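Local coordinates for dermonecrotic toxin (Pasteurella multocida, PDB 2EBF), which acts as a potent mitogen that induces bone resorption and is associated with severe progressive atrophic rhinitis in pigs, represented here by its C-terminal region, at residues I175-A178 and L179-V183; R312-F315 and N316-S320; I698-V701 and D702-A705. All blocks are in the same frame, centred on the assembly; numbering follows the deposited sequence.

Contact 1 (I175-A178 and L179-V183)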
ATOM      1  N   ILE A 175      -3.352  -9.657  -0.450  1.00 28.10           N
ATOM      2  CA  ILE A 175      -2.968 -11.072  -0.528  1.00 28.07           C
ATOM      3  C   ILE A 175      -2.880 -11.523  -1.991  1.00 28.19           C
ATOM      4  O   ILE A 175      -1.916 -12.181  -2.370  1.00 27.80           O
ATOM      5  CB  ILE A 175      -3.932 -11.991   0.278  1.00 28.26           C
ATOM      6  CG1 ILE A 175      -3.726 -11.785   1.784  1.00 28.61           C
ATOM      7  CG2 ILE A 175      -3.763 -13.475  -0.125  1.00 28.87           C
ATOM      8  CD1 ILE A 175      -4.852 -12.398   2.665  1.00 27.70           C
ATOM      9  N   ARG A 176      -3.870 -11.161  -2.809  1.00 27.92           N
ATOM     10  CA  ARG A 176      -3.844 -11.536  -4.228  1.00 27.94           C
ATOM     11  C   ARG A 176      -2.593 -10.991  -4.930  1.00 27.84           C
ATOM     12  O   ARG A 176      -1.948 -11.706  -5.705  1.00 27.59           O
ATOM     13  CB  ARG A 176      -5.114 -11.078  -4.949  1.00 27.81           C
ATOM     14  CG  ARG A 176      -6.388 -11.660  -4.369  1.00 27.90           C
ATOM     15  CD  ARG A 176      -7.580 -11.276  -5.223  1.00 30.04           C
ATOM     16  NE  ARG A 176      -8.763 -12.080  -4.932  1.00 32.26           N
ATOM     17  CZ  ARG A 176      -9.818 -11.658  -4.241  1.00 33.01           C
ATOM     18  NH1 ARG A 176      -9.867 -10.425  -3.751  1.00 32.50           N
ATOM     19  NH2 ARG A 176     -10.845 -12.481  -4.059  1.00 36.81           N
ATOM     20  N   PHE A 177      -2.258  -9.732  -4.645  1.00 27.10           N
ATOM     21  CA  PHE A 177      -1.013  -9.126  -5.140  1.00 26.86           C
ATOM     22  C   PHE A 177       0.217  -9.935  -4.724  1.00 26.99           C
ATOM     23  O   PHE A 177       1.066 -10.242  -5.560  1.00 26.53           O
ATOM     24  CB  PHE A 177      -0.892  -7.672  -4.656  1.00 26.40           C
ATOM     25  CG  PHE A 177       0.485  -7.061  -4.866  1.00 25.19           C
ATOM     26  CD1 PHE A 177       0.959  -6.806  -6.145  1.00 23.32           C
ATOM     27  CD2 PHE A 177       1.288  -6.743  -3.774  1.00 24.18           C
ATOM     28  CE1 PHE A 177       2.223  -6.253  -6.347  1.00 25.73           C
ATOM     29  CE2 PHE A 177       2.548  -6.175  -3.955  1.00 25.07           C
ATOM     30  CZ  PHE A 177       3.017  -5.932  -5.247  1.00 25.12           C
ATOM     31  N   ALA A 178       0.300 -10.274  -3.431  1.00 27.07           N
ATOM     32  CA  ALA A 178       1.453 -10.996  -2.880  1.00 27.69           C
ATOM     33  C   ALA A 178       1.623 -12.349  -3.554  1.00 27.86           C
ATOM     34  O   ALA A 178       2.737 -12.737  -3.901  1.00 28.12           O
ATOM     35  CB  ALA A 178       1.307 -11.178  -1.370  1.00 26.86           C
ATOM     36  N   LEU A 179       0.505 -13.045  -3.762  1.00 27.93           N
ATOM     37  CA  LEU A 179       0.516 -14.404  -4.319  1.00 28.72           C
ATOM     38  C   LEU A 179       1.009 -14.483  -5.763  1.00 29.07           C
ATOM     39  O   LEU A 179       1.578 -15.496  -6.183  1.00 29.31           O
ATOM     40  CB  LEU A 179      -0.883 -15.029  -4.228  1.00 28.58           C
ATOM     41  CG  LEU A 179      -1.423 -15.408  -2.845  1.00 28.92           C
ATOM     42  CD1 LEU A 179      -2.853 -15.940  -2.983  1.00 29.80           C
ATOM     43  CD2 LEU A 179      -0.538 -16.438  -2.164  1.00 30.78           C
ATOM     44  N   GLN A 180       0.770 -13.425  -6.526  1.00 29.39           N
ATOM     45  CA  GLN A 180       1.200 -13.377  -7.920  1.00 29.57           C
ATOM     46  C   GLN A 180       2.574 -12.729  -8.099  1.00 29.32           C
ATOM     47  O   GLN A 180       3.232 -12.947  -9.107  1.00 29.91           O
ATOM     48  CB  GLN A 180       0.137 -12.686  -8.800  1.00 29.70           C
ATOM     49  CG  GLN A 180      -0.110 -11.195  -8.496  1.00 31.07           C
ATOM     50  CD  GLN A 180       0.950 -10.276  -9.089  1.00 31.40           C
ATOM     51  OE1 GLN A 180       1.318 -10.403 -10.271  1.00 33.40           O
ATOM     52  NE2 GLN A 180       1.454  -9.346  -8.273  1.00 27.39           N
ATOM     53  N   ASP A 181       3.002 -11.931  -7.129  1.00 28.59           N
ATOM     54  CA  ASP A 181       4.259 -11.199  -7.253  1.00 28.40           C
ATOM     55  C   ASP A 181       5.484 -12.124  -7.352  1.00 28.33           C
ATOM     56  O   ASP A 181       5.666 -13.009  -6.522  1.00 28.30           O
ATOM     57  CB  ASP A 181       4.396 -10.201  -6.108  1.00 28.26           C
ATOM     58  CG  ASP A 181       5.623  -9.337  -6.236  1.00 28.48           C
ATOM     59  OD1 ASP A 181       6.694  -9.793  -5.802  1.00 29.54           O
ATOM     60  OD2 ASP A 181       5.519  -8.200  -6.752  1.00 29.61           O
ATOM     61  N   THR A 182       6.315 -11.919  -8.376  1.00 28.64           N
ATOM     62  CA  THR A 182       7.449 -12.830  -8.633  1.00 28.91           C
ATOM     63  C   THR A 182       8.537 -12.817  -7.553  1.00 29.08           C
ATOM     64  O   THR A 182       9.399 -13.707  -7.525  1.00 29.23           O
ATOM     65  CB  THR A 182       8.102 -12.606 -10.019  1.00 29.24           C
ATOM     66  OG1 THR A 182       8.727 -11.317 -10.065  1.00 30.66           O
ATOM     67  CG2 THR A 182       7.062 -12.719 -11.135  1.00 29.64           C
ATOM     68  N   VAL A 183       8.495 -11.820  -6.671  1.00 28.77           N
ATOM     69  CA  VAL A 183       9.430 -11.752  -5.556  1.00 28.54           C
ATOM     70  C   VAL A 183       8.762 -12.290  -4.290  1.00 28.58           C
ATOM     71  O   VAL A 183       9.227 -13.270  -3.708  1.00 28.79           O
ATOM     72  CB  VAL A 183       9.978 -10.323  -5.350  1.00 28.62           C
ATOM     73  CG1 VAL A 183      10.800 -10.223  -4.064  1.00 28.10           C
ATOM     74  CG2 VAL A 183      10.805  -9.898  -6.568  1.00 28.02           C
TER
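In Gln180, CG sits between the backbone N and the carbonyl carbon (chi1 65°), and a further bend at chi2 folds the chain back over the last turn of helix 171-180, where its amide meets Phe177. NE2 donates to the backbone O of Phe177 in a 2.9 Å hydrogen bond that uses a lone pair in the carbonyl plane, although the oxygen stands 22° out of the plane of the Gln180 amide. The same NE2 lies obliquely 3.4 Å from CD1 of the Phe177 ring, ring and amide planes being 30° apart.

Asp181 reaches the same aromatic side chain differently. Its CG is anti to the backbone N, which brings the side chain alongside that of Phe177, the two pointing the same way, with the carboxylate turned steeply against the ring and OD2 3.7 Å from Phe177 CZ. The Phe177 carbonyl oxygen is thus gripped several times: besides the amide of Gln180, it takes weak bonds from the backbone N atoms of Gln180 and Asp181. Two residues earlier, Leu179 N bonds to Ile175 O at 2.9 Å, while Gln180 N reaches Arg176 O only weakly. Leu179 CD1 also lies beside Ile175 CG2 at 3.9 Å.

OD2 of Asp181 forms a salt bridge with Arg322 on helix 312-333. OD1 accepts Val183 N at 2.8 Å from above the carboxylate plane and also receives the N of Ile184. Since Asp181 is the first residue to leave helical geometry, the arrangement is a helix C-terminus followed directly by an Asx turn.

Contact 2 (R312-F315 and N316-S320). With GLC (alpha-D-glucopyranose), chain B.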
ATOM      1  N   ARG A 312      19.341 -11.516   1.098  1.00 31.55           N
ATOM      2  CA  ARG A 312      18.109 -11.632   1.886  1.00 32.24           C
ATOM      3  C   ARG A 312      17.619 -10.258   2.321  1.00 32.41           C
ATOM      4  O   ARG A 312      16.418 -10.012   2.400  1.00 32.47           O
ATOM      5  CB  ARG A 312      18.286 -12.552   3.096  1.00 32.44           C
ATOM      6  CG  ARG A 312      17.056 -12.593   4.024  1.00 33.57           C
ATOM      7  CD  ARG A 312      15.745 -12.845   3.263  1.00 38.59           C
ATOM      8  NE  ARG A 312      15.433 -14.257   3.248  1.00 41.98           N
ATOM      9  CZ  ARG A 312      14.363 -14.824   3.807  1.00 40.07           C
ATOM     10  NH1 ARG A 312      13.411 -14.107   4.399  1.00 40.08           N
ATOM     11  NH2 ARG A 312      14.243 -16.136   3.734  1.00 38.55           N
ATOM     12  N   ASN A 313      18.561  -9.360   2.577  1.00 32.48           N
ATOM     13  CA  ASN A 313      18.239  -8.009   2.996  1.00 32.69           C
ATOM     14  C   ASN A 313      17.500  -7.199   1.938  1.00 31.73           C
ATOM     15  O   ASN A 313      16.520  -6.515   2.242  1.00 30.81           O
ATOM     16  CB  ASN A 313      19.517  -7.285   3.388  1.00 33.86           C
ATOM     17  CG  ASN A 313      19.486  -6.812   4.811  1.00 37.95           C
ATOM     18  OD1 ASN A 313      19.265  -5.619   5.080  1.00 42.75           O
ATOM     19  ND2 ASN A 313      19.673  -7.746   5.750  1.00 39.61           N
ATOM     20  N   PHE A 314      17.992  -7.264   0.698  1.00 30.56           N
ATOM     21  CA  PHE A 314      17.366  -6.582  -0.430  1.00 29.78           C
ATOM     22  C   PHE A 314      16.013  -7.223  -0.722  1.00 29.16           C
ATOM     23  O   PHE A 314      15.032  -6.531  -0.983  1.00 28.73           O
ATOM     24  CB  PHE A 314      18.269  -6.648  -1.669  1.00 29.90           C
ATOM     25  CG  PHE A 314      17.666  -6.030  -2.899  1.00 30.95           C
ATOM     26  CD1 PHE A 314      17.518  -4.654  -3.002  1.00 32.30           C
ATOM     27  CD2 PHE A 314      17.254  -6.826  -3.960  1.00 32.13           C
ATOM     28  CE1 PHE A 314      16.961  -4.075  -4.150  1.00 32.20           C
ATOM     29  CE2 PHE A 314      16.692  -6.258  -5.108  1.00 32.31           C
ATOM     30  CZ  PHE A 314      16.549  -4.883  -5.199  1.00 31.87           C
ATOM     31  N   PHE A 315      15.984  -8.551  -0.671  1.00 28.13           N
ATOM     32  CA  PHE A 315      14.749  -9.316  -0.847  1.00 27.90           C
ATOM     33  C   PHE A 315      13.664  -8.843   0.135  1.00 28.11           C
ATOM     34  O   PHE A 315      12.578  -8.456  -0.285  1.00 28.23           O
ATOM     35  CB  PHE A 315      15.040 -10.816  -0.688  1.00 27.36           C
ATOM     36  CG  PHE A 315      13.860 -11.705  -0.987  1.00 26.68           C
ATOM     37  CD1 PHE A 315      13.646 -12.193  -2.280  1.00 26.77           C
ATOM     38  CD2 PHE A 315      12.974 -12.069   0.025  1.00 26.15           C
ATOM     39  CE1 PHE A 315      12.543 -13.035  -2.555  1.00 26.98           C
ATOM     40  CE2 PHE A 315      11.864 -12.908  -0.249  1.00 25.87           C
ATOM     41  CZ  PHE A 315      11.670 -13.386  -1.536  1.00 25.78           C
ATOM     42  N   ASN A 316      13.974  -8.846   1.430  1.00 28.47           N
ATOM     43  CA  ASN A 316      13.022  -8.395   2.462  1.00 28.54           C
ATOM     44  C   ASN A 316      12.539  -6.962   2.267  1.00 28.88           C
ATOM     45  O   ASN A 316      11.355  -6.667   2.419  1.00 28.72           O
ATOM     46  CB  ASN A 316      13.638  -8.545   3.858  1.00 28.66           C
ATOM     47  CG  ASN A 316      13.745  -9.985   4.291  1.00 28.31           C
ATOM     48  OD1 ASN A 316      13.179 -10.876   3.658  1.00 27.61           O
ATOM     49  ND2 ASN A 316      14.465 -10.223   5.389  1.00 28.79           N
ATOM     50  N   THR A 317      13.462  -6.071   1.924  1.00 29.07           N
ATOM     51  CA  THR A 317      13.131  -4.670   1.684  1.00 29.25           C
ATOM     52  C   THR A 317      12.173  -4.512   0.505  1.00 29.25           C
ATOM     53  O   THR A 317      11.232  -3.719   0.559  1.00 29.43           O
ATOM     54  CB  THR A 317      14.401  -3.867   1.428  1.00 29.43           C
ATOM     55  OG1 THR A 317      15.179  -3.865   2.628  1.00 30.77           O
ATOM     56  CG2 THR A 317      14.072  -2.424   1.005  1.00 30.05           C
ATOM     57  N   LEU A 318      12.431  -5.272  -0.554  1.00 28.78           N
ATOM     58  CA  LEU A 318      11.607  -5.262  -1.745  1.00 29.23           C
ATOM     59  C   LEU A 318      10.193  -5.750  -1.421  1.00 28.65           C
ATOM     60  O   LEU A 318       9.216  -5.156  -1.858  1.00 28.62           O
ATOM     61  CB  LEU A 318      12.249  -6.164  -2.788  1.00 29.67           C
ATOM     62  CG  LEU A 318      12.150  -5.854  -4.282  1.00 31.71           C
ATOM     63  CD1 LEU A 318      12.497  -4.398  -4.616  1.00 32.11           C
ATOM     64  CD2 LEU A 318      13.075  -6.814  -5.017  1.00 29.84           C
ATOM     65  N   VAL A 319      10.095  -6.825  -0.645  1.00 28.08           N
ATOM     66  CA  VAL A 319       8.793  -7.362  -0.226  1.00 27.99           C
ATOM     67  C   VAL A 319       7.940  -6.326   0.509  1.00 28.39           C
ATOM     68  O   VAL A 319       6.768  -6.125   0.174  1.00 28.31           O
ATOM     69  CB  VAL A 319       8.960  -8.628   0.664  1.00 27.78           C
ATOM     70  CG1 VAL A 319       7.659  -8.960   1.393  1.00 28.07           C
ATOM     71  CG2 VAL A 319       9.424  -9.805  -0.169  1.00 27.24           C
ATOM     72  N   SER A 320       8.523  -5.682   1.516  1.00 28.44           N
ATOM     73  CA  SER A 320       7.778  -4.743   2.338  1.00 28.90           C
ATOM     74  C   SER A 320       7.522  -3.401   1.647  1.00 28.75           C
ATOM     75  O   SER A 320       6.465  -2.806   1.833  1.00 27.75           O
ATOM     76  CB  SER A 320       8.452  -4.553   3.699  1.00 29.37           C
ATOM     77  OG  SER A 320       9.731  -4.004   3.550  1.00 31.06           O
TER
HETATM   78  C1  GLC B   2      19.202 -19.282   1.585  1.00 46.44           C
HETATM   79  C2  GLC B   2      20.573 -19.150   2.257  1.00 47.19           C
HETATM   80  C3  GLC B   2      20.478 -19.530   3.737  1.00 46.81           C
HETATM   81  C4  GLC B   2      19.387 -18.716   4.443  1.00 45.80           C
HETATM   82  C5  GLC B   2      18.044 -18.781   3.693  1.00 44.69           C
HETATM   83  C6  GLC B   2      17.012 -17.802   4.267  1.00 43.25           C
HETATM   84  O1  GLC B   2      18.819 -20.659   1.553  1.00 47.19           O
HETATM   85  O2  GLC B   2      21.557 -19.964   1.595  1.00 47.70           O
HETATM   86  O3  GLC B   2      21.738 -19.290   4.372  1.00 47.92           O
HETATM   87  O4  GLC B   2      19.251 -19.163   5.795  1.00 44.23           O
HETATM   88  O5  GLC B   2      18.211 -18.508   2.292  1.00 45.35           O
HETATM   89  O6  GLC B   2      17.379 -16.431   4.028  1.00 40.20           O
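Arg312 and Asn316 meet with their flat groups almost perpendicular, the guanidinium and amide planes being 85° apart. OD1 of Asn316 lies at the edge of the guanidinium, near its plane, and takes a weak hydrogen bond of 3.3 Å from NH1. The bend at chi2 of Arg312 puts CD 3.3 Å from that OD1, and a further bend at chi3 turns the guanidinium so that NH1 reaches the same oxygen. The other side of the charged group serves the sugar: NE is 3.0 Å from O6 of the bound glucose and NH2 is 3.2 Å from the same oxygen. NH2 has a salt bridge to Glu100 as well, and Phe188 contributes a cation-pi contact, so several partners fix the guanidinium.

Phe315 has its ring plane 64° from the Asn316 amide and meets OD1 in plane at its edge, 3.8 Å from CD2. Its CE2 touches Val319 CG2 at 3.9 Å. Phe314 crosses Leu318, with CE2 3.7 Å from CD2. Each ring also makes an edge-to-face contact beyond the helix, Phe315 with Phe188 and Phe314 with Tyr205.

Backbone bonds from each N to the O four residues back, such as Asn316 N to Arg312 O, hold these pairs in step. The result is the first turns of helix 312-333, with apolar contacts along its flanks and Arg312 at its start as part of a glycan pocket.

Contact 3 (I698-V701 and D702-A705)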
ATOM      1  N   ILE A 698     -27.331  17.010  25.356  1.00 25.21           N
ATOM      2  CA  ILE A 698     -27.318  17.335  23.927  1.00 25.18           C
ATOM      3  C   ILE A 698     -25.890  17.537  23.443  1.00 25.92           C
ATOM      4  O   ILE A 698     -25.192  18.464  23.891  1.00 25.68           O
ATOM      5  CB  ILE A 698     -28.196  18.581  23.606  1.00 25.45           C
ATOM      6  CG1 ILE A 698     -29.640  18.328  24.072  1.00 24.42           C
ATOM      7  CG2 ILE A 698     -28.119  18.935  22.104  1.00 23.54           C
ATOM      8  CD1 ILE A 698     -30.554  19.542  23.980  1.00 24.86           C
ATOM      9  N   LEU A 699     -25.458  16.654  22.546  1.00 25.88           N
ATOM     10  CA  LEU A 699     -24.138  16.737  21.921  1.00 26.81           C
ATOM     11  C   LEU A 699     -24.194  16.205  20.504  1.00 27.32           C
ATOM     12  O   LEU A 699     -25.083  15.405  20.176  1.00 27.16           O
ATOM     13  CB  LEU A 699     -23.100  15.915  22.704  1.00 26.64           C
ATOM     14  CG  LEU A 699     -22.534  16.380  24.039  1.00 26.88           C
ATOM     15  CD1 LEU A 699     -21.860  15.197  24.747  1.00 26.78           C
ATOM     16  CD2 LEU A 699     -21.562  17.564  23.871  1.00 27.88           C
ATOM     17  N   PRO A 700     -23.228  16.609  19.656  1.00 27.79           N
ATOM     18  CA  PRO A 700     -23.147  15.918  18.374  1.00 28.33           C
ATOM     19  C   PRO A 700     -22.957  14.428  18.631  1.00 28.77           C
ATOM     20  O   PRO A 700     -22.275  14.059  19.590  1.00 29.12           O
ATOM     21  CB  PRO A 700     -21.908  16.530  17.724  1.00 27.71           C
ATOM     22  CG  PRO A 700     -21.799  17.898  18.372  1.00 28.71           C
ATOM     23  CD  PRO A 700     -22.178  17.635  19.795  1.00 27.99           C
ATOM     24  N   VAL A 701     -23.575  13.584  17.807  1.00 29.36           N
ATOM     25  CA  VAL A 701     -23.687  12.151  18.128  1.00 29.83           C
ATOM     26  C   VAL A 701     -22.347  11.478  18.497  1.00 30.23           C
ATOM     27  O   VAL A 701     -22.287  10.692  19.441  1.00 29.25           O
ATOM     28  CB  VAL A 701     -24.504  11.333  17.072  1.00 30.06           C
ATOM     29  CG1 VAL A 701     -26.002  11.692  17.140  1.00 29.01           C
ATOM     30  CG2 VAL A 701     -23.962  11.524  15.673  1.00 30.28           C
ATOM     31  N   ASP A 702     -21.273  11.809  17.779  1.00 31.12           N
ATOM     32  CA  ASP A 702     -19.953  11.226  18.084  1.00 31.70           C
ATOM     33  C   ASP A 702     -19.431  11.607  19.465  1.00 31.22           C
ATOM     34  O   ASP A 702     -18.815  10.791  20.157  1.00 31.10           O
ATOM     35  CB  ASP A 702     -18.929  11.591  17.012  1.00 32.47           C
ATOM     36  CG  ASP A 702     -19.270  11.007  15.661  1.00 36.10           C
ATOM     37  OD1 ASP A 702     -20.018  10.005  15.592  1.00 37.94           O
ATOM     38  OD2 ASP A 702     -18.779  11.564  14.656  1.00 41.39           O
ATOM     39  N   ASP A 703     -19.657  12.861  19.847  1.00 30.77           N
ATOM     40  CA  ASP A 703     -19.282  13.351  21.172  1.00 29.74           C
ATOM     41  C   ASP A 703     -20.151  12.719  22.254  1.00 28.97           C
ATOM     42  O   ASP A 703     -19.666  12.371  23.332  1.00 27.85           O
ATOM     43  CB  ASP A 703     -19.380  14.865  21.210  1.00 30.17           C
ATOM     44  CG  ASP A 703     -18.413  15.517  20.240  1.00 32.39           C
ATOM     45  OD1 ASP A 703     -17.228  15.144  20.253  1.00 33.03           O
ATOM     46  OD2 ASP A 703     -18.844  16.361  19.438  1.00 34.22           O
ATOM     47  N   TRP A 704     -21.433  12.550  21.945  1.00 28.04           N
ATOM     48  CA  TRP A 704     -22.337  11.809  22.824  1.00 27.71           C
ATOM     49  C   TRP A 704     -21.818  10.387  23.069  1.00 27.74           C
ATOM     50  O   TRP A 704     -21.702   9.970  24.218  1.00 27.40           O
ATOM     51  CB  TRP A 704     -23.754  11.771  22.238  1.00 27.00           C
ATOM     52  CG  TRP A 704     -24.698  10.825  22.960  1.00 26.92           C
ATOM     53  CD1 TRP A 704     -25.442  11.102  24.075  1.00 26.01           C
ATOM     54  CD2 TRP A 704     -25.012   9.470  22.596  1.00 25.81           C
ATOM     55  NE1 TRP A 704     -26.178  10.006  24.437  1.00 26.44           N
ATOM     56  CE2 TRP A 704     -25.942   8.990  23.545  1.00 26.20           C
ATOM     57  CE3 TRP A 704     -24.593   8.615  21.561  1.00 25.83           C
ATOM     58  CZ2 TRP A 704     -26.460   7.690  23.501  1.00 25.31           C
ATOM     59  CZ3 TRP A 704     -25.109   7.312  21.513  1.00 26.46           C
ATOM     60  CH2 TRP A 704     -26.039   6.867  22.483  1.00 26.49           C
ATOM     61  N   ALA A 705     -21.500   9.656  21.995  1.00 27.54           N
ATOM     62  CA  ALA A 705     -21.012   8.272  22.122  1.00 27.51           C
ATOM     63  C   ALA A 705     -19.773   8.212  23.001  1.00 28.21           C
ATOM     64  O   ALA A 705     -19.678   7.368  23.905  1.00 28.73           O
ATOM     65  CB  ALA A 705     -20.725   7.667  20.756  1.00 28.26           C
TER
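The indole of Trp704 meets Val701 at its edge: the Val701 carbonyl oxygen lies in the ring plane, 3.8 Å from CE3, and still closer to the base of the side chain, 3.3 Å from CB. The indole also meets the ring of His666 with planes about 35° apart and touches Ala648 and Ile650 of strand 643-656 and Ala679 of strand 676-681, while its NE1 is hydrogen-bonded to Asp681. With CG anti to the backbone N (chi1 170°), Trp704 directs its ring away from the preceding strand, so that of its side chain CB is the part near Leu699, 4.2 Å from the CB of that residue, with the Trp704 backbone N closer still.

The second flat group is the carboxylate of Asp703, whose chain crosses Pro700 obliquely. OD2 is 3.5 Å from Pro700 CG and about as far from CB and CD. Asp702 turns elsewhere, its OD1 bonding to the hydroxyl of Tyr721.

Pro700 is the N-cap residue of helix 701-711. Its carbonyl oxygen accepts Trp704 N at 2.9 Å, in a nearly straight bond (167°), and a weak one from Asp703 N. Val701 O continues the pattern with Ala705 N at 2.9 Å. Upstream, the backbones of Leu699 and Val701 are bonded to Ala679 and Glu677, so the chain leaves the sheet edge and enters the helix within a few residues.

The chemistry implies a helix start without a side-chain N-cap, since the proline side chain has no polar group; the acidic residues of the first turn would probably interact favourably with the helix dipole.

In the fold
Along the chain the three contacts come in series, and each sits at or near a helix end: contact 1 at the C-terminus of helix 171-180, contact 2 at the start of helix 312-333, and contact 3 where strand 697-700 passes into helix 701-711. The first two are neighbours, with centres 14 Å apart, and they meet through Val183, whose O lies 3.3 Å from Phe315 CZ. Contact 3 is remote, its centre 44 Å from contact 1 and 46 Å from contact 2, at an outer strand of the antiparallel sheet. Contacts 1 and 2 thus belong where helices 171-180 and 312-333 come together, contact 3 to the separate C3 region.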